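Local coordinates for probable peptidyl-prolyl cis-trans isomerase (Mimivirus, PDB 2OSE), which forms a homotrimer of cyclophilin-fold chains and may bind cyclosporin A and catalyse cis-trans isomerisation of peptidyl-prolyl bonds, at residues H123-V132 against Y143-I154; M1-P9 against V106-P114. One frame throughout, in Å; residues are numbered along the deposited sequence.

How the contacts relate
Contact 1 pairs two strands of the cyclophilin barrel deep inside the chain, its centre about 7 Å from the chain centre, whereas contact 2 lays the N-terminal loop 1-9 against the loop 106-114 between strands 89-92 and 128-135, about 17 Å from the chain centre. The two contact centres are about 22 Å apart, yet their edges meet: Tyr143 N lies 2.9 Å from Ile112 O, a probable hydrogen bond, and Tyr143 CE2 packs 4.0 Å from Pro114 CB. Segment 106-114 thus runs from the N-terminal loop to the 143-154 side of the barrel. A second subunit reaches contact 1, where its Arg193 meets Asp144 and Val132; no other chain of the trimer touches contact 2.

Contact 1: H123-V132 against Y143-I154; sequences HESKGLLSLV and YDSTFMITLDDI
Thr150 OG1 works in both directions across this contact, giving its proton to Ser125 O (2.6 Å) and accepting from Leu128 N (3.0 Å). With chi1 at 48°, the hydroxyl sits between its own backbone N and carbonyl carbon, turned into the bend at residues 125-128; it meets Ser125 O in the carbonyl plane, on a lone pair. Thr150 O takes Gly127 N at 2.8 Å, and Thr150 N returns a bond to Leu128 O. Back toward the start of the loop, Lys126 N donates to Asp153 OD1 at 2.9 Å, meeting it on the anti side of the carboxylate, while Ile154 N reaches Glu124 O at 2.8 Å from 43° above the carbonyl plane. The extended Lys126 chain passes Leu151 O and ends in a salt bridge with Asp181. Beyond the bend, strands 128-131 and 147-150 run antiparallel at 155°. They are neighbours in the closed cyclophilin barrel: strand 168-175 continues the sheet beyond the first, strand 89-92 beyond the second. Ser130 and Met148 form the hydrogen-bonded pair, each N given to the other's O. Leu129 and Leu131 share a sheet face with Phe147, whose CD1 is 3.4 Å from Leu129 CD1. On the other face Ser130 OG is hydrogen-bonded to His123 NE2, but His123 ND1 is buried with no partner in the model. Val132 N closes the ladder on Thr146 O at 2.9 Å; a water accepting from Asp144 N (2.9 Å) lies within hydrogen-bonding distance of Val132 O and Thr146 O. Asp144 OD1 collects Thr146 N, as an Asx turn, and Thr146 OG1 from one carboxylate face, besides a salt bridge to Arg193 of a second subunit.

Contact 2: M1-P9 against V106-P114; sequences MNYSLEDLP and VYCDEPIPP
Tyr3 N donates to Val106 O at 3.0 Å with an N-H...O angle of 165°, the firmer of two hydrogen bonds between the segments. The other is weak: Cys108 N points to Asn2 OD1 at 3.3 Å and 135°, and the same amide oxygen also accepts from Arg74. A CA-H...O contact adds to these, Tyr107 CA lying 3.3 Å from Tyr3 O. Neither segment is helix or strand; the polar contacts gather where 106-114 turns sharply, with Tyr107 at the centre of an inverse gamma turn and at the start of a type I' beta turn that Glu110 N closes on Tyr107 O. Both central residues of the beta turn, Cys108 and Asp109, have the positive phi that this turn requires. Van der Waals contacts gather round the Tyr107 ring. Leu5 CD2 stands over one face, 3.6 Å from the centroid and 14° off the normal, a CH-pi contact, while Val106 CG2 lies over the opposite face, 3.8 Å above the plane. Tyr3 O comes to the ring's edge, near its plane. Toward the phenol end, Leu8 CD2 touches Tyr107 OH at 3.5 Å, and that hydroxyl hydrogen-bonds to Ala42 O, tying the loop to helix 41-52. Leu5 CG, anti to its carbonyl carbon and beside the backbone N, helps send the other methyl, CD1, past the ring to Pro111 O (3.6 Å) and Pro113 CD (4.1 Å).

Contact 1: H123-V132 against Y143-I154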
loop_
_atom_site.group_PDB
_atom_site.type_symbol
_atom_site.label_atom_id
_atom_site.label_comp_id
_atom_site.label_asym_id
_atom_site.label_seq_id
_atom_site.Cartn_x
_atom_site.Cartn_y
_atom_site.Cartn_z
ATOM N N HIS A 123 -9.488 16.332 21.382
ATOM C CA HIS A 123 -9.271 15.922 19.981
ATOM C C HIS A 123 -10.597 15.405 19.410
ATOM O O HIS A 123 -10.682 14.295 18.862
ATOM C CB HIS A 123 -8.162 14.836 19.925
ATOM C CG HIS A 123 -7.357 14.802 18.651
ATOM N ND1 HIS A 123 -7.796 15.344 17.457
ATOM C CD2 HIS A 123 -6.162 14.218 18.379
ATOM C CE1 HIS A 123 -6.892 15.127 16.517
ATOM N NE2 HIS A 123 -5.888 14.452 17.052
ATOM N N GLU A 124 -11.630 16.225 19.538
ATOM C CA GLU A 124 -12.998 15.809 19.244
ATOM C C GLU A 124 -13.695 16.519 18.068
ATOM O O GLU A 124 -14.810 16.157 17.695
ATOM C CB GLU A 124 -13.837 16.018 20.503
ATOM C CG GLU A 124 -13.146 15.562 21.776
ATOM C CD GLU A 124 -14.086 15.498 22.961
ATOM O OE1 GLU A 124 -14.754 16.517 23.262
ATOM O OE2 GLU A 124 -14.155 14.407 23.565
ATOM N N SER A 125 -13.039 17.527 17.500
ATOM C CA SER A 125 -13.650 18.426 16.544
ATOM C C SER A 125 -12.974 18.377 15.198
ATOM O O SER A 125 -11.786 18.017 15.076
ATOM C CB SER A 125 -13.555 19.875 17.039
ATOM O OG SER A 125 -14.091 19.976 18.313
ATOM N N LYS A 126 -13.761 18.775 14.199
ATOM C CA LYS A 126 -13.307 18.934 12.815
ATOM C C LYS A 126 -12.249 20.024 12.719
ATOM O O LYS A 126 -12.315 21.026 13.436
ATOM C CB LYS A 126 -14.510 19.357 11.965
ATOM C CG LYS A 126 -14.250 19.524 10.474
ATOM C CD LYS A 126 -15.595 19.837 9.843
ATOM C CE LYS A 126 -15.603 19.708 8.356
ATOM N NZ LYS A 126 -17.051 19.790 7.962
ATOM N N GLY A 127 -11.299 19.849 11.803
ATOM C CA GLY A 127 -10.299 20.879 11.547
ATOM C C GLY A 127 -9.320 21.129 12.665
ATOM O O GLY A 127 -8.778 22.224 12.766
ATOM N N LEU A 128 -9.059 20.123 13.501
ATOM C CA LEU A 128 -7.965 20.210 14.470
ATOM C C LEU A 128 -6.704 19.682 13.879
ATOM O O LEU A 128 -6.738 18.633 13.205
ATOM C CB LEU A 128 -8.310 19.422 15.738
ATOM C CG LEU A 128 -9.500 19.935 16.539
ATOM C CD1 LEU A 128 -9.646 19.068 17.767
ATOM C CD2 LEU A 128 -9.269 21.389 16.983
ATOM N N LEU A 129 -5.601 20.410 14.104
ATOM C CA LEU A 129 -4.256 20.024 13.701
ATOM C C LEU A 129 -3.545 19.323 14.867
ATOM O O LEU A 129 -3.590 19.824 15.998
ATOM C CB LEU A 129 -3.406 21.269 13.352
ATOM C CG LEU A 129 -1.908 21.031 13.074
ATOM C CD1 LEU A 129 -1.737 20.317 11.728
ATOM C CD2 LEU A 129 -1.111 22.340 13.121
ATOM N N SER A 130 -2.848 18.225 14.576
ATOM C CA SER A 130 -2.161 17.473 15.632
ATOM C C SER A 130 -0.861 16.892 15.109
ATOM O O SER A 130 -0.644 16.856 13.889
ATOM C CB SER A 130 -3.100 16.426 16.252
ATOM O OG SER A 130 -3.567 15.456 15.301
ATOM N N LEU A 131 0.040 16.509 16.013
ATOM C CA LEU A 131 1.299 15.892 15.584
ATOM C C LEU A 131 1.223 14.377 15.818
ATOM O O LEU A 131 0.719 13.929 16.822
ATOM C CB LEU A 131 2.520 16.496 16.298
ATOM C CG LEU A 131 2.768 17.976 16.025
ATOM C CD1 LEU A 131 3.956 18.504 16.867
ATOM C CD2 LEU A 131 2.969 18.279 14.516
ATOM N N VAL A 132 1.718 13.609 14.856
ATOM C CA VAL A 132 1.594 12.154 14.923
ATOM C C VAL A 132 2.843 11.576 15.629
ATOM O O VAL A 132 3.976 11.837 15.201
ATOM C CB VAL A 132 1.395 11.566 13.504
ATOM C CG1 VAL A 132 1.313 10.012 13.535
ATOM C CG2 VAL A 132 0.123 12.174 12.844
ATOM N N TYR A 143 8.198 12.996 18.308
ATOM C CA TYR A 143 7.424 13.639 17.268
ATOM C C TYR A 143 8.359 14.172 16.227
ATOM O O TYR A 143 9.578 14.307 16.449
ATOM C CB TYR A 143 6.540 14.749 17.843
ATOM C CG TYR A 143 5.518 14.225 18.802
ATOM C CD1 TYR A 143 4.234 13.902 18.373
ATOM C CD2 TYR A 143 5.824 14.038 20.139
ATOM C CE1 TYR A 143 3.304 13.416 19.242
ATOM C CE2 TYR A 143 4.904 13.540 21.013
ATOM C CZ TYR A 143 3.646 13.217 20.564
ATOM O OH TYR A 143 2.695 12.750 21.440
ATOM N N ASP A 144 7.792 14.446 15.064
ATOM C CA ASP A 144 8.540 15.044 13.985
ATOM C C ASP A 144 7.600 15.985 13.177
ATOM O O ASP A 144 6.613 16.520 13.722
ATOM C CB ASP A 144 9.283 13.952 13.144
ATOM C CG ASP A 144 8.356 12.857 12.589
ATOM O OD1 ASP A 144 7.113 13.096 12.471
ATOM O OD2 ASP A 144 8.880 11.743 12.250
ATOM N N SER A 145 7.930 16.183 11.909
ATOM C CA SER A 145 7.139 16.975 10.965
ATOM C C SER A 145 5.763 16.387 10.579
ATOM O O SER A 145 4.958 17.081 9.934
ATOM C CB SER A 145 7.971 17.170 9.700
ATOM O OG SER A 145 8.348 15.905 9.153
ATOM N N THR A 146 5.528 15.114 10.924
ATOM C CA THR A 146 4.286 14.391 10.630
ATOM C C THR A 146 3.069 14.934 11.388
ATOM O O THR A 146 3.048 14.978 12.613
ATOM C CB THR A 146 4.402 12.864 10.946
ATOM O OG1 THR A 146 5.624 12.358 10.374
ATOM C CG2 THR A 146 3.188 12.092 10.345
ATOM N N PHE A 147 2.049 15.341 10.639
ATOM C CA PHE A 147 0.932 16.032 11.252
ATOM C C PHE A 147 -0.389 15.530 10.671
ATOM O O PHE A 147 -0.439 15.051 9.552
ATOM C CB PHE A 147 1.098 17.567 11.083
ATOM C CG PHE A 147 0.826 18.067 9.674
ATOM C CD1 PHE A 147 -0.483 18.290 9.245
ATOM C CD2 PHE A 147 1.865 18.313 8.795
ATOM C CE1 PHE A 147 -0.738 18.756 7.981
ATOM C CE2 PHE A 147 1.625 18.788 7.504
ATOM C CZ PHE A 147 0.327 19.005 7.109
ATOM N N MET A 148 -1.455 15.674 11.442
ATOM C CA MET A 148 -2.763 15.208 11.078
ATOM C C MET A 148 -3.760 16.366 11.176
ATOM O O MET A 148 -3.667 17.178 12.084
ATOM C CB MET A 148 -3.166 14.141 12.091
ATOM C CG MET A 148 -4.531 13.506 11.843
ATOM S SD MET A 148 -5.047 12.363 13.131
ATOM C CE MET A 148 -3.979 10.945 12.707
ATOM N N ILE A 149 -4.734 16.392 10.258
ATOM C CA ILE A 149 -5.903 17.288 10.375
ATOM C C ILE A 149 -7.165 16.461 10.317
ATOM O O ILE A 149 -7.340 15.608 9.405
ATOM C CB ILE A 149 -5.897 18.397 9.245
ATOM C CG1 ILE A 149 -4.605 19.224 9.308
ATOM C CG2 ILE A 149 -7.142 19.288 9.334
ATOM C CD1 ILE A 149 -4.486 20.261 8.211
ATOM N N THR A 150 -8.072 16.706 11.261
ATOM C CA THR A 150 -9.336 15.971 11.294
ATOM C C THR A 150 -10.322 16.514 10.261
ATOM O O THR A 150 -10.455 17.756 10.091
ATOM C CB THR A 150 -10.024 15.996 12.695
ATOM O OG1 THR A 150 -10.047 17.350 13.194
ATOM C CG2 THR A 150 -9.281 15.111 13.697
ATOM N N LEU A 151 -11.081 15.594 9.637
ATOM C CA LEU A 151 -12.064 15.935 8.590
ATOM C C LEU A 151 -13.461 16.040 9.166
ATOM O O LEU A 151 -14.389 16.518 8.493
ATOM C CB LEU A 151 -12.066 14.912 7.435
ATOM C CG LEU A 151 -10.760 14.783 6.650
ATOM C CD1 LEU A 151 -10.812 13.598 5.674
ATOM C CD2 LEU A 151 -10.372 16.073 5.900
ATOM N N ASP A 152 -13.627 15.595 10.412
ATOM C CA ASP A 152 -14.941 15.664 11.028
ATOM C C ASP A 152 -14.807 15.760 12.532
ATOM O O ASP A 152 -13.694 15.647 13.059
ATOM C CB ASP A 152 -15.759 14.423 10.656
ATOM C CG ASP A 152 -17.256 14.667 10.734
ATOM O OD1 ASP A 152 -17.708 15.729 11.249
ATOM O OD2 ASP A 152 -17.994 13.794 10.266
ATOM N N ASP A 153 -15.944 15.991 13.202
ATOM C CA ASP A 153 -16.070 15.864 14.653
ATOM C C ASP A 153 -16.107 14.358 14.979
ATOM O O ASP A 153 -16.418 13.539 14.114
ATOM C CB ASP A 153 -17.411 16.460 15.133
ATOM C CG ASP A 153 -17.548 17.942 14.845
ATOM O OD1 ASP A 153 -16.534 18.686 14.868
ATOM O OD2 ASP A 153 -18.700 18.372 14.607
ATOM N N ILE A 154 -15.809 13.995 16.221
ATOM C CA ILE A 154 -16.111 12.630 16.671
ATOM C C ILE A 154 -17.603 12.347 16.462
ATOM O O ILE A 154 -18.447 13.204 16.715
ATOM C CB ILE A 154 -15.756 12.397 18.146
ATOM C CG1 ILE A 154 -14.245 12.473 18.367
ATOM C CG2 ILE A 154 -16.269 11.031 18.606
ATOM C CD1 ILE A 154 -13.798 12.091 19.790
HETATM O O HOH W 1 4.941 14.307 14.783
#

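Contact 2: M1-P9 against V106-P114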
loop_
_atom_site.group_PDB
_atom_site.type_symbol
_atom_site.label_atom_id
_atom_site.label_comp_id
_atom_site.label_asym_id
_atom_site.label_seq_id
_atom_site.Cartn_x
_atom_site.Cartn_y
_atom_site.Cartn_z
ATOM N N MET A 1 20.048 27.782 8.438
ATOM C CA MET A 1 19.590 27.662 9.851
ATOM C C MET A 1 19.170 26.242 10.269
ATOM O O MET A 1 18.708 25.423 9.460
ATOM C CB MET A 1 18.445 28.651 10.155
ATOM C CG MET A 1 18.894 30.045 10.619
ATOM S SD MET A 1 17.806 30.847 11.854
ATOM C CE MET A 1 18.433 32.533 11.847
ATOM N N ASN A 2 19.398 25.975 11.550
ATOM C CA ASN A 2 18.725 24.953 12.324
ATOM C C ASN A 2 18.337 25.658 13.609
ATOM O O ASN A 2 18.776 26.791 13.858
ATOM C CB ASN A 2 19.665 23.796 12.654
ATOM C CG ASN A 2 19.911 22.886 11.478
ATOM O OD1 ASN A 2 19.057 22.087 11.112
ATOM N ND2 ASN A 2 21.097 22.982 10.893
ATOM N N TYR A 3 17.511 25.002 14.419
ATOM C CA TYR A 3 17.157 25.508 15.744
ATOM C C TYR A 3 17.617 24.523 16.833
ATOM O O TYR A 3 17.958 23.371 16.546
ATOM C CB TYR A 3 15.652 25.825 15.815
ATOM C CG TYR A 3 15.258 26.986 14.902
ATOM C CD1 TYR A 3 15.427 28.313 15.324
ATOM C CD2 TYR A 3 14.751 26.764 13.611
ATOM C CE1 TYR A 3 15.085 29.389 14.503
ATOM C CE2 TYR A 3 14.408 27.840 12.770
ATOM C CZ TYR A 3 14.574 29.155 13.234
ATOM O OH TYR A 3 14.248 30.247 12.450
ATOM N N SER A 4 17.663 24.983 18.077
ATOM C CA SER A 4 18.036 24.108 19.182
ATOM C C SER A 4 16.839 23.881 20.095
ATOM O O SER A 4 16.095 24.817 20.401
ATOM C CB SER A 4 19.230 24.688 19.973
ATOM O OG SER A 4 19.485 23.935 21.156
ATOM N N LEU A 5 16.669 22.630 20.523
ATOM C CA LEU A 5 15.609 22.242 21.458
ATOM C C LEU A 5 15.812 22.845 22.843
ATOM O O LEU A 5 14.860 23.012 23.622
ATOM C CB LEU A 5 15.518 20.718 21.551
ATOM C CG LEU A 5 14.968 20.000 20.313
ATOM C CD1 LEU A 5 15.362 18.519 20.285
ATOM C CD2 LEU A 5 13.461 20.167 20.248
ATOM N N GLU A 6 17.063 23.176 23.133
ATOM C CA GLU A 6 17.464 23.803 24.395
ATOM C C GLU A 6 17.152 25.311 24.367
ATOM O O GLU A 6 16.895 25.928 25.411
ATOM C CB GLU A 6 18.965 23.542 24.645
ATOM C CG GLU A 6 19.342 22.079 25.001
ATOM C CD GLU A 6 19.134 21.044 23.860
ATOM O OE1 GLU A 6 19.790 21.142 22.783
ATOM O OE2 GLU A 6 18.322 20.103 24.067
ATOM N N ASP A 7 17.149 25.881 23.159
ATOM C CA ASP A 7 16.952 27.314 22.955
ATOM C C ASP A 7 15.942 27.602 21.820
ATOM O O ASP A 7 16.310 28.033 20.722
ATOM C CB ASP A 7 18.314 27.981 22.685
ATOM C CG ASP A 7 18.263 29.516 22.790
ATOM O OD1 ASP A 7 17.470 30.052 23.612
ATOM O OD2 ASP A 7 19.037 30.177 22.048
ATOM N N LEU A 8 14.668 27.359 22.105
ATOM C CA LEU A 8 13.612 27.366 21.085
ATOM C C LEU A 8 13.328 28.752 20.527
ATOM O O LEU A 8 13.263 29.723 21.299
ATOM C CB LEU A 8 12.309 26.839 21.685
ATOM C CG LEU A 8 12.107 25.355 21.955
ATOM C CD1 LEU A 8 10.693 25.191 22.462
ATOM C CD2 LEU A 8 12.344 24.553 20.682
ATOM N N PRO A 9 13.082 28.848 19.200
ATOM C CA PRO A 9 12.658 30.160 18.697
ATOM C C PRO A 9 11.290 30.462 19.280
ATOM O O PRO A 9 10.665 29.592 19.904
ATOM C CB PRO A 9 12.597 29.970 17.172
ATOM C CG PRO A 9 12.394 28.495 16.985
ATOM C CD PRO A 9 13.119 27.828 18.134
ATOM N N VAL A 106 13.479 20.634 12.263
ATOM C CA VAL A 106 14.369 21.795 12.075
ATOM C C VAL A 106 15.530 21.792 13.098
ATOM O O VAL A 106 16.443 22.617 13.026
ATOM C CB VAL A 106 13.599 23.155 12.157
ATOM C CG1 VAL A 106 12.546 23.262 11.047
ATOM C CG2 VAL A 106 12.944 23.362 13.557
ATOM N N TYR A 107 15.479 20.863 14.046
ATOM C CA TYR A 107 16.490 20.787 15.094
ATOM C C TYR A 107 17.643 19.843 14.725
ATOM O O TYR A 107 17.918 18.894 15.455
ATOM C CB TYR A 107 15.819 20.325 16.383
ATOM C CG TYR A 107 14.560 21.106 16.720
ATOM C CD1 TYR A 107 14.627 22.463 17.062
ATOM C CD2 TYR A 107 13.304 20.487 16.709
ATOM C CE1 TYR A 107 13.470 23.185 17.389
ATOM C CE2 TYR A 107 12.137 21.197 17.052
ATOM C CZ TYR A 107 12.236 22.549 17.379
ATOM O OH TYR A 107 11.107 23.262 17.683
ATOM N N CYS A 108 18.312 20.108 13.598
ATOM C CA CYS A 108 19.277 19.157 12.997
ATOM C C CYS A 108 18.686 17.745 12.848
ATOM O O CYS A 108 19.392 16.725 13.008
ATOM C CB CYS A 108 20.582 19.097 13.801
ATOM S SG CYS A 108 21.316 20.713 14.081
ATOM N N ASP A 109 17.381 17.696 12.556
ATOM C CA ASP A 109 16.642 16.444 12.404
ATOM C C ASP A 109 16.626 15.577 13.649
ATOM O O ASP A 109 16.343 14.372 13.576
ATOM C CB ASP A 109 17.142 15.664 11.187
ATOM C CG ASP A 109 16.739 16.314 9.889
ATOM O OD1 ASP A 109 15.523 16.296 9.562
ATOM O OD2 ASP A 109 17.634 16.871 9.214
ATOM N N GLU A 110 16.910 16.195 14.795
ATOM C CA GLU A 110 16.731 15.532 16.080
ATOM C C GLU A 110 15.248 15.258 16.314
ATOM O O GLU A 110 14.400 16.109 15.997
ATOM C CB GLU A 110 17.235 16.398 17.239
ATOM C CG GLU A 110 18.734 16.610 17.334
ATOM C CD GLU A 110 19.094 17.483 18.542
ATOM O OE1 GLU A 110 19.541 18.627 18.318
ATOM O OE2 GLU A 110 18.906 17.041 19.713
ATOM N N PRO A 111 14.934 14.078 16.881
ATOM C CA PRO A 111 13.598 13.783 17.373
ATOM C C PRO A 111 13.125 14.861 18.341
ATOM O O PRO A 111 13.945 15.429 19.087
ATOM C CB PRO A 111 13.785 12.479 18.156
ATOM C CG PRO A 111 15.001 11.835 17.602
ATOM C CD PRO A 111 15.869 12.943 17.052
ATOM N N ILE A 112 11.819 15.125 18.355
ATOM C CA ILE A 112 11.245 16.064 19.318
ATOM C C ILE A 112 10.625 15.315 20.482
ATOM O O ILE A 112 9.699 14.554 20.288
ATOM C CB ILE A 112 10.153 17.012 18.674
ATOM C CG1 ILE A 112 10.722 17.719 17.453
ATOM C CG2 ILE A 112 9.631 18.017 19.711
ATOM C CD1 ILE A 112 9.665 18.258 16.484
ATOM N N PRO A 113 11.134 15.548 21.717
ATOM C CA PRO A 113 10.605 14.903 22.917
ATOM C C PRO A 113 9.202 15.338 23.259
ATOM O O PRO A 113 8.812 16.451 22.907
ATOM C CB PRO A 113 11.573 15.361 24.023
ATOM C CG PRO A 113 12.815 15.687 23.300
ATOM C CD PRO A 113 12.318 16.367 22.041
ATOM N N PRO A 114 8.455 14.477 23.974
ATOM C CA PRO A 114 7.104 14.827 24.345
ATOM C C PRO A 114 7.080 15.785 25.543
ATOM O O PRO A 114 6.492 15.482 26.575
ATOM C CB PRO A 114 6.447 13.469 24.668
ATOM C CG PRO A 114 7.587 12.503 24.935
ATOM C CD PRO A 114 8.866 13.148 24.497
#